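Local structure of oxidoreductase (Methanosarcina mazei, 3KA7) at residues A[54-59]-A[296-301]; A[188-193]-A[314-319]. The protein binds flavin-adenine dinucleotide and probably works as a flavin-dependent oxidoreductase of the flavin-containing amine oxidoreductase family. All coordinates share one frame; numbering follows the deposited sequence.

Contact 1 of 2, residues A[54-59]-A[296-301]; sequences FHMLPN and TGVLLT. With FAD (flavin-adenine dinucleotide), chain B.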
ATOM      1  N   PHE A  54      -1.358   3.392   6.591  1.00 10.75           N
ATOM      2  CA  PHE A  54      -2.086   4.413   7.321  1.00 11.12           C
ATOM      3  C   PHE A  54      -3.339   3.822   7.973  1.00 10.86           C
ATOM      4  O   PHE A  54      -4.387   4.467   7.996  1.00 11.03           O
ATOM      5  CB  PHE A  54      -2.488   5.545   6.367  1.00 11.35           C
ATOM      6  CG  PHE A  54      -1.391   6.543   6.066  1.00 13.57           C
ATOM      7  CD1 PHE A  54      -1.630   7.903   6.217  1.00 15.97           C
ATOM      8  CD2 PHE A  54      -0.154   6.146   5.601  1.00 17.59           C
ATOM      9  CE1 PHE A  54      -0.641   8.844   5.916  1.00 15.93           C
ATOM     10  CE2 PHE A  54       0.835   7.088   5.295  1.00 15.75           C
ATOM     11  CZ  PHE A  54       0.595   8.420   5.465  1.00 15.11           C
ATOM     12  N   HIS A  55      -3.243   2.602   8.509  1.00 10.43           N
ATOM     13  CA  HIS A  55      -4.404   2.014   9.218  1.00 11.06           C
ATOM     14  C   HIS A  55      -5.672   1.984   8.361  1.00 11.33           C
ATOM     15  O   HIS A  55      -6.791   2.173   8.866  1.00 11.12           O
ATOM     16  CB  HIS A  55      -4.677   2.781  10.513  1.00 11.35           C
ATOM     17  CG  HIS A  55      -3.638   2.563  11.575  1.00 11.15           C
ATOM     18  ND1 HIS A  55      -3.176   3.578  12.389  1.00 12.25           N
ATOM     19  CD2 HIS A  55      -2.975   1.446  11.952  1.00 10.23           C
ATOM     20  CE1 HIS A  55      -2.274   3.088  13.225  1.00  9.80           C
ATOM     21  NE2 HIS A  55      -2.134   1.800  12.978  1.00 12.76           N
HETATM   22  N   MSE A  56      -5.502   1.738   7.065  1.00 11.15           N
HETATM   23  CA  MSE A  56      -6.614   1.849   6.134  1.00 12.04           C
HETATM   24  C   MSE A  56      -6.486   0.822   5.015  1.00 12.26           C
HETATM   25  O   MSE A  56      -5.371   0.553   4.544  1.00 12.59           O
HETATM   26  CB  MSE A  56      -6.648   3.281   5.575  1.00 12.42           C
HETATM   27  CG  MSE A  56      -7.828   3.608   4.692  1.00 14.76           C
HETATM   28 SE   MSE A  56      -7.848   5.493   4.254  1.00 17.11          SE
HETATM   29  CE  MSE A  56      -9.045   6.061   5.698  1.00 18.07           C
ATOM     30  N   LEU A  57      -7.616   0.230   4.620  1.00 11.75           N
ATOM     31  CA  LEU A  57      -7.689  -0.672   3.466  1.00 12.18           C
ATOM     32  C   LEU A  57      -8.274   0.085   2.271  1.00 12.01           C
ATOM     33  O   LEU A  57      -9.316   0.738   2.397  1.00 12.20           O
ATOM     34  CB  LEU A  57      -8.583  -1.881   3.765  1.00 12.65           C
ATOM     35  CG  LEU A  57      -8.189  -2.797   4.933  1.00 13.81           C
ATOM     36  CD1 LEU A  57      -9.113  -4.017   5.009  1.00 16.67           C
ATOM     37  CD2 LEU A  57      -6.750  -3.231   4.826  1.00 17.68           C
ATOM     38  N   PRO A  58      -7.608   0.004   1.111  1.00 12.02           N
ATOM     39  CA  PRO A  58      -8.053   0.746  -0.068  1.00 12.12           C
ATOM     40  C   PRO A  58      -9.499   0.432  -0.482  1.00 12.35           C
ATOM     41  O   PRO A  58     -10.230   1.334  -0.934  1.00 12.72           O
ATOM     42  CB  PRO A  58      -7.065   0.295  -1.148  1.00 12.27           C
ATOM     43  CG  PRO A  58      -5.815   0.018  -0.381  1.00 12.94           C
ATOM     44  CD  PRO A  58      -6.305  -0.653   0.888  1.00 11.96           C
ATOM     45  N   ASN A  59      -9.912  -0.824  -0.339  1.00 12.15           N
ATOM     46  CA  ASN A  59     -11.284  -1.200  -0.684  1.00 12.59           C
ATOM     47  C   ASN A  59     -12.121  -1.596   0.533  1.00 12.42           C
ATOM     48  O   ASN A  59     -13.163  -2.252   0.399  1.00 11.96           O
ATOM     49  CB  ASN A  59     -11.305  -2.318  -1.730  1.00 12.96           C
ATOM     50  CG  ASN A  59     -10.721  -1.899  -3.068  1.00 14.88           C
ATOM     51  OD1 ASN A  59      -9.709  -2.440  -3.502  1.00 18.18           O
ATOM     52  ND2 ASN A  59     -11.379  -0.962  -3.753  1.00 15.00           N
ATOM     53  N   THR A 296     -14.021   9.786   8.377  1.00 12.83           N
ATOM     54  CA  THR A 296     -13.267   8.526   8.350  1.00 13.19           C
ATOM     55  C   THR A 296     -12.689   8.145   6.990  1.00 12.79           C
ATOM     56  O   THR A 296     -12.246   7.006   6.805  1.00 13.44           O
ATOM     57  CB  THR A 296     -14.148   7.376   8.791  1.00 13.11           C
ATOM     58  OG1 THR A 296     -15.322   7.370   7.964  1.00 14.12           O
ATOM     59  CG2 THR A 296     -14.548   7.540  10.265  1.00 14.36           C
ATOM     60  N   GLY A 297     -12.707   9.076   6.043  1.00 12.95           N
ATOM     61  CA  GLY A 297     -12.159   8.829   4.711  1.00 12.34           C
ATOM     62  C   GLY A 297     -10.825   9.544   4.547  1.00 12.41           C
ATOM     63  O   GLY A 297     -10.110   9.783   5.528  1.00 12.99           O
ATOM     64  N   VAL A 298     -10.478   9.874   3.312  1.00 11.28           N
ATOM     65  CA  VAL A 298      -9.238  10.586   3.041  1.00 11.06           C
ATOM     66  C   VAL A 298      -9.561  12.029   2.669  1.00 10.87           C
ATOM     67  O   VAL A 298     -10.617  12.291   2.099  1.00 11.47           O
ATOM     68  CB  VAL A 298      -8.473   9.910   1.885  1.00 11.20           C
ATOM     69  CG1 VAL A 298      -7.214  10.698   1.528  1.00 10.89           C
ATOM     70  CG2 VAL A 298      -8.131   8.445   2.255  1.00 11.83           C
ATOM     71  N   LEU A 299      -8.680  12.957   3.037  1.00  9.99           N
ATOM     72  CA  LEU A 299      -8.720  14.323   2.536  1.00  9.75           C
ATOM     73  C   LEU A 299      -7.581  14.482   1.539  1.00  9.31           C
ATOM     74  O   LEU A 299      -6.418  14.556   1.927  1.00  8.50           O
ATOM     75  CB  LEU A 299      -8.533  15.333   3.677  1.00  9.93           C
ATOM     76  CG  LEU A 299      -8.485  16.826   3.318  1.00 11.10           C
ATOM     77  CD1 LEU A 299      -9.875  17.277   2.865  1.00 12.01           C
ATOM     78  CD2 LEU A 299      -7.997  17.673   4.512  1.00 11.61           C
ATOM     79  N   LEU A 300      -7.902  14.503   0.254  1.00  8.87           N
ATOM     80  CA  LEU A 300      -6.874  14.747  -0.757  1.00  8.52           C
ATOM     81  C   LEU A 300      -6.537  16.232  -0.837  1.00  8.85           C
ATOM     82  O   LEU A 300      -7.417  17.085  -0.704  1.00  8.09           O
ATOM     83  CB  LEU A 300      -7.335  14.240  -2.129  1.00  8.88           C
ATOM     84  CG  LEU A 300      -7.460  12.718  -2.226  1.00  8.05           C
ATOM     85  CD1 LEU A 300      -8.009  12.333  -3.601  1.00  9.79           C
ATOM     86  CD2 LEU A 300      -6.109  12.037  -1.954  1.00  8.35           C
ATOM     87  N   THR A 301      -5.258  16.551  -1.047  1.00  8.20           N
ATOM     88  CA  THR A 301      -4.818  17.944  -1.010  1.00  9.01           C
ATOM     89  C   THR A 301      -3.978  18.286  -2.248  1.00  9.96           C
ATOM     90  O   THR A 301      -2.748  18.330  -2.187  1.00 10.67           O
ATOM     91  CB  THR A 301      -3.989  18.228   0.266  1.00  9.21           C
ATOM     92  OG1 THR A 301      -2.882  17.312   0.333  1.00  9.87           O
ATOM     93  CG2 THR A 301      -4.846  18.055   1.541  1.00  8.67           C
TER
HETATM   94  PA  FAD B 500       6.512  -6.547   4.327  1.00  9.21           P
HETATM   95  O1A FAD B 500       7.569  -6.043   3.380  1.00 10.01           O
HETATM   96  O2A FAD B 500       5.765  -5.502   5.123  1.00  9.81           O
HETATM   97  O5B FAD B 500       7.177  -7.593   5.347  1.00  7.97           O
HETATM   98  C5B FAD B 500       8.363  -8.285   4.978  1.00  5.76           C
HETATM   99  C4B FAD B 500       8.823  -8.962   6.273  1.00  7.06           C
HETATM  100  O4B FAD B 500       9.954  -9.781   6.052  1.00  8.95           O
HETATM  101  C3B FAD B 500       9.213  -7.920   7.325  1.00  9.09           C
HETATM  102  O3B FAD B 500       8.484  -8.133   8.524  1.00  9.76           O
HETATM  103  C2B FAD B 500      10.712  -8.151   7.529  1.00  9.94           C
HETATM  104  O2B FAD B 500      11.139  -7.893   8.853  1.00 11.67           O
HETATM  105  C1B FAD B 500      10.873  -9.613   7.128  1.00  8.38           C
HETATM  106  N9A FAD B 500      12.204  -9.978   6.627  1.00 11.42           N
HETATM  107  C8A FAD B 500      13.035  -9.296   5.762  1.00 11.21           C
HETATM  108  N7A FAD B 500      14.139 -10.066   5.541  1.00  9.24           N
HETATM  109  C5A FAD B 500      13.999 -11.215   6.258  1.00 11.05           C
HETATM  110  C6A FAD B 500      14.813 -12.325   6.426  1.00 11.31           C
HETATM  111  N6A FAD B 500      15.928 -12.451   5.713  1.00 10.28           N
HETATM  112  N1A FAD B 500      14.385 -13.353   7.242  1.00 11.04           N
HETATM  113  C2A FAD B 500      13.173 -13.287   7.898  1.00 12.03           C
HETATM  114  N3A FAD B 500      12.367 -12.180   7.736  1.00 11.10           N
HETATM  115  C4A FAD B 500      12.791 -11.170   6.932  1.00 11.07           C
HETATM  116  N1  FAD B 500      -1.125  -0.072   2.167  1.00 11.04           N
HETATM  117  C2  FAD B 500      -2.505  -0.005   2.259  1.00 13.56           C
HETATM  118  O2  FAD B 500      -3.197  -0.933   1.820  1.00 12.33           O
HETATM  119  N3  FAD B 500      -3.094   1.119   2.818  1.00 13.03           N
HETATM  120  C4  FAD B 500      -2.320   2.168   3.282  1.00 14.43           C
HETATM  121  O4  FAD B 500      -2.836   3.169   3.781  1.00 16.98           O
HETATM  122  C4X FAD B 500      -0.937   2.105   3.186  1.00 12.76           C
HETATM  123  N5  FAD B 500      -0.156   3.162   3.631  1.00 13.49           N
HETATM  124  C5X FAD B 500       1.223   3.075   3.540  1.00 12.24           C
HETATM  125  C6  FAD B 500       2.022   4.122   3.999  1.00 14.64           C
HETATM  126  C7  FAD B 500       3.407   4.030   3.928  1.00 13.95           C
HETATM  127  C7M FAD B 500       4.246   5.179   4.428  1.00 15.35           C
HETATM  128  C8  FAD B 500       3.983   2.886   3.391  1.00 12.91           C
HETATM  129  C8M FAD B 500       5.475   2.751   3.289  1.00 15.59           C
HETATM  130  C9  FAD B 500       3.189   1.842   2.922  1.00 11.82           C
HETATM  131  C9A FAD B 500       1.803   1.932   3.002  1.00 11.14           C
HETATM  132  N10 FAD B 500       1.009   0.893   2.536  1.00 10.60           N
HETATM  133  C10 FAD B 500      -0.353   0.972   2.632  1.00 11.21           C
HETATM  134  C1' FAD B 500       1.604  -0.303   1.868  1.00  7.30           C
HETATM  135  C2' FAD B 500       1.672  -1.453   2.880  1.00  8.89           C
HETATM  136  O2' FAD B 500       2.195  -0.968   4.113  1.00  9.31           O
HETATM  137  C3' FAD B 500       2.558  -2.559   2.316  1.00  9.53           C
HETATM  138  O3' FAD B 500       2.191  -2.808   0.964  1.00  9.56           O
HETATM  139  C4' FAD B 500       2.503  -3.889   3.061  1.00  8.47           C
HETATM  140  O4' FAD B 500       2.640  -3.725   4.458  1.00  8.97           O
HETATM  141  C5' FAD B 500       3.680  -4.719   2.561  1.00  8.81           C
HETATM  142  O5' FAD B 500       3.477  -6.040   3.000  1.00  7.02           O
HETATM  143  P   FAD B 500       4.386  -7.216   2.442  1.00  9.21           P
HETATM  144  O1P FAD B 500       3.544  -8.463   2.319  1.00  8.46           O
HETATM  145  O2P FAD B 500       5.127  -6.819   1.181  1.00  8.08           O
HETATM  146  O3P FAD B 500       5.475  -7.531   3.584  1.00 10.29           O

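Contact 2 of 2, residues A[188-193]-A[314-319]; sequences TGIPEG and TQADPE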
ATOM      1  N   THR A 188     -12.757   3.085   0.686  1.00 13.29           N
ATOM      2  CA  THR A 188     -11.821   2.765   1.753  1.00 12.46           C
ATOM      3  C   THR A 188     -12.545   2.331   3.021  1.00 12.26           C
ATOM      4  O   THR A 188     -13.763   2.501   3.167  1.00 12.10           O
ATOM      5  CB  THR A 188     -10.921   3.974   2.083  1.00 12.80           C
ATOM      6  OG1 THR A 188     -11.719   5.023   2.646  1.00 13.17           O
ATOM      7  CG2 THR A 188     -10.248   4.503   0.838  1.00 13.40           C
ATOM      8  N   GLY A 189     -11.777   1.765   3.941  1.00 11.96           N
ATOM      9  CA  GLY A 189     -12.294   1.414   5.249  1.00 11.92           C
ATOM     10  C   GLY A 189     -11.170   1.317   6.261  1.00 12.41           C
ATOM     11  O   GLY A 189     -10.001   1.336   5.893  1.00 11.81           O
ATOM     12  N   ILE A 190     -11.530   1.192   7.535  1.00 12.46           N
ATOM     13  CA  ILE A 190     -10.543   1.162   8.616  1.00 12.80           C
ATOM     14  C   ILE A 190     -10.760  -0.046   9.527  1.00 13.39           C
ATOM     15  O   ILE A 190     -11.854  -0.236  10.072  1.00 13.71           O
ATOM     16  CB  ILE A 190     -10.612   2.448   9.480  1.00 12.48           C
ATOM     17  CG1 ILE A 190     -10.240   3.689   8.657  1.00 13.94           C
ATOM     18  CG2 ILE A 190      -9.710   2.326  10.721  1.00 12.61           C
ATOM     19  CD1 ILE A 190     -10.766   4.982   9.290  1.00 14.24           C
ATOM     20  N   PRO A 191      -9.720  -0.877   9.701  1.00 13.33           N
ATOM     21  CA  PRO A 191      -9.850  -2.015  10.606  1.00 13.54           C
ATOM     22  C   PRO A 191      -9.845  -1.579  12.080  1.00 13.92           C
ATOM     23  O   PRO A 191      -9.038  -0.740  12.482  1.00 13.38           O
ATOM     24  CB  PRO A 191      -8.591  -2.844  10.304  1.00 13.67           C
ATOM     25  CG  PRO A 191      -7.585  -1.823   9.865  1.00 13.74           C
ATOM     26  CD  PRO A 191      -8.370  -0.774   9.117  1.00 13.40           C
ATOM     27  N   GLU A 192     -10.723  -2.166  12.888  1.00 14.37           N
ATOM     28  CA  GLU A 192     -10.657  -1.954  14.329  1.00 15.59           C
ATOM     29  C   GLU A 192      -9.289  -2.400  14.843  1.00 14.95           C
ATOM     30  O   GLU A 192      -8.828  -3.488  14.507  1.00 15.91           O
ATOM     31  CB  GLU A 192     -11.761  -2.753  15.032  1.00 16.56           C
ATOM     32  CG  GLU A 192     -11.973  -2.357  16.482  1.00 19.94           C
ATOM     33  CD  GLU A 192     -13.078  -3.152  17.155  1.00 25.24           C
ATOM     34  OE1 GLU A 192     -14.102  -3.445  16.498  1.00 27.14           O
ATOM     35  OE2 GLU A 192     -12.918  -3.478  18.353  1.00 28.90           O
ATOM     36  N   GLY A 193      -8.660  -1.572  15.669  1.00 14.80           N
ATOM     37  CA  GLY A 193      -7.341  -1.861  16.209  1.00 14.27           C
ATOM     38  C   GLY A 193      -6.230  -1.382  15.288  1.00 13.90           C
ATOM     39  O   GLY A 193      -5.047  -1.576  15.569  1.00 14.59           O
ATOM     40  N   THR A 314      -8.688   7.958  13.841  1.00 12.50           N
ATOM     41  CA  THR A 314      -9.306   8.010  15.166  1.00 13.59           C
ATOM     42  C   THR A 314     -10.776   8.433  15.049  1.00 13.91           C
ATOM     43  O   THR A 314     -11.552   8.319  16.011  1.00 14.55           O
ATOM     44  CB  THR A 314      -8.530   8.940  16.120  1.00 13.12           C
ATOM     45  OG1 THR A 314      -8.133  10.130  15.415  1.00 14.43           O
ATOM     46  CG2 THR A 314      -7.284   8.237  16.623  1.00 14.45           C
ATOM     47  N   GLN A 315     -11.165   8.928  13.880  1.00 14.31           N
ATOM     48  CA  GLN A 315     -12.588   9.147  13.604  1.00 15.00           C
ATOM     49  C   GLN A 315     -13.350   7.821  13.647  1.00 15.49           C
ATOM     50  O   GLN A 315     -14.541   7.782  13.982  1.00 16.80           O
ATOM     51  CB  GLN A 315     -12.786   9.847  12.262  1.00 14.55           C
ATOM     52  CG  GLN A 315     -12.260  11.280  12.264  1.00 15.14           C
ATOM     53  CD  GLN A 315     -13.170  12.229  13.037  1.00 18.14           C
ATOM     54  OE1 GLN A 315     -14.325  11.901  13.312  1.00 19.20           O
ATOM     55  NE2 GLN A 315     -12.651  13.404  13.391  1.00 16.10           N
ATOM     56  N   ALA A 316     -12.653   6.730  13.337  1.00 15.24           N
ATOM     57  CA  ALA A 316     -13.251   5.405  13.302  1.00 15.78           C
ATOM     58  C   ALA A 316     -12.916   4.615  14.575  1.00 16.59           C
ATOM     59  O   ALA A 316     -13.771   3.915  15.121  1.00 16.96           O
ATOM     60  CB  ALA A 316     -12.784   4.640  12.048  1.00 16.18           C
ATOM     61  N   ASP A 317     -11.677   4.731  15.049  1.00 16.60           N
ATOM     62  CA  ASP A 317     -11.257   4.005  16.254  1.00 17.30           C
ATOM     63  C   ASP A 317     -10.512   4.936  17.189  1.00 17.19           C
ATOM     64  O   ASP A 317      -9.308   5.157  17.045  1.00 17.47           O
ATOM     65  CB  ASP A 317     -10.407   2.783  15.914  1.00 17.63           C
ATOM     66  CG  ASP A 317     -10.110   1.921  17.136  1.00 19.11           C
ATOM     67  OD1 ASP A 317     -10.487   2.321  18.268  1.00 19.06           O
ATOM     68  OD2 ASP A 317      -9.506   0.838  16.972  1.00 21.88           O
ATOM     69  N   PRO A 318     -11.242   5.517  18.145  1.00 17.58           N
ATOM     70  CA  PRO A 318     -10.657   6.485  19.055  1.00 17.60           C
ATOM     71  C   PRO A 318      -9.578   5.873  19.950  1.00 17.47           C
ATOM     72  O   PRO A 318      -8.777   6.613  20.513  1.00 17.82           O
ATOM     73  CB  PRO A 318     -11.855   6.961  19.897  1.00 18.02           C
ATOM     74  CG  PRO A 318     -13.070   6.586  19.123  1.00 18.19           C
ATOM     75  CD  PRO A 318     -12.704   5.391  18.296  1.00 17.66           C
ATOM     76  N   GLU A 319      -9.540   4.550  20.072  1.00 17.49           N
ATOM     77  CA  GLU A 319      -8.552   3.909  20.953  1.00 18.15           C
ATOM     78  C   GLU A 319      -7.127   4.022  20.415  1.00 17.45           C
ATOM     79  O   GLU A 319      -6.167   3.658  21.097  1.00 17.50           O
ATOM     80  CB  GLU A 319      -8.886   2.428  21.205  1.00 19.09           C
ATOM     81  CG  GLU A 319     -10.294   2.154  21.742  1.00 22.58           C
ATOM     82  CD  GLU A 319     -10.540   2.740  23.118  1.00 27.68           C
ATOM     83  OE1 GLU A 319      -9.619   2.710  23.965  1.00 30.58           O
ATOM     84  OE2 GLU A 319     -11.668   3.228  23.358  1.00 30.35           O
TER

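Contact 1 of 2, residues A[54-59]-A[296-301]
At the pyrimidine end of the flavin in this amine-oxidase-type FAD fold, the side chain of Met-56 reaches from the cofactor-binding loop to Val-298, in segment 296-301, which runs into the interior of the mixed sheet. Met-56, present as selenomethionine, places its SE 3.6 Å from Val-298 CG2, and the two side chains cross obliquely. CG stands anti to the backbone N (chi1 -174°) and chi2 is also extended, which carries the chain straight out of the loop; the bend at chi3 then turns CE toward the 296-297 backbone, 3.5 Å from Thr-296 O. The methyl thus packs beside an oxygen that has a hydrogen-bond partner in Ser-81 OG.

The backbone of the same loop reads the flavin. Phe-54 N donates to FAD O4 (3.2 Å, N-H...O angle 153°), whereas FAD N3 gives a bent, weak bond to Met-56 O (2.9 Å, 128°). Met-56 thus faces the cofactor with its carbonyl and the strand with its side chain. The Phe-54 ring stacks edge-to-face with Trp-161, a helix 149-163 residue that Val-298 also touches, and FAD C6 lies at the edge of the phenyl ring, near its plane, 3.4 Å from CD2.

Contact 2 of 2, residues A[188-193]-A[314-319]
Ile-190 and Ala-316 point their CB atoms at each other, while Asp-317, next to Ala-316, turns its carboxylate onto the backbone N of Gly-193, three residues on from Ile-190. The apolar half is narrow: Ile-190 CD1 comes to 3.4 Å from Ala-316 CB, tighter than usual van der Waals contact, while CB and CG2 of the isoleucine stand farther back. CG1 lies anti to the carbonyl carbon, and from there CD1 extends to the alanine methyl.

The polar half depends on Asp-317, whose CG is anti to its backbone N (chi1 -173°), sending the carboxylate across to the turn after the strand. Gly-193 N donates to OD2 over 2.9 Å, at 158° and nearly along the C-O axis. The other oxygen, OD1, accepts from Glu-319 N at 3.0 Å, a bond that closes an Asx turn; this donor sits well above the carboxylate plane. One bond on each oxygen should therefore fix the rotation of the group. Glu-192 runs past at about a right angle, its carboxylate plane 87° from that of Asp-317. Its OE2 lies 5.7 Å from Asp-317 OD2, so any repulsion between the like charges is probably modest; Glu-192 OE1 has a weak hydrogen bond to Asn-77 ND2.

Strand 189-191 pairs antiparallel with strand 78-80, through Ile-190 and Val-79, while the 314-319 loop joins strands 307-311 and 326-334 of the mixed sheet.

Contacts 1 and 2 have centres about 11 Å apart and meet directly through their first segments, 54-59 and 188-193. Leu-57 N lies 2.9 Å from Gly-189 O, a probable hydrogen bond, and His-55 O packs at 3.5 Å from Ile-190 CG2. Loop 54-59 is therefore flanked by the flavin, strand 298-300 and strand 189-191. Contact 1 belongs to the cofactor pocket itself; contact 2 forms a layer behind it, with the nearest atoms of the Ile-190 and Met-56 side chains about 4 Å apart, and those of the Ile-190 side chain and FAD about 9 Å. The segments alternate along the chain (54-59, 188-193, 296-301, 314-319), so the two connections interlock in sequence.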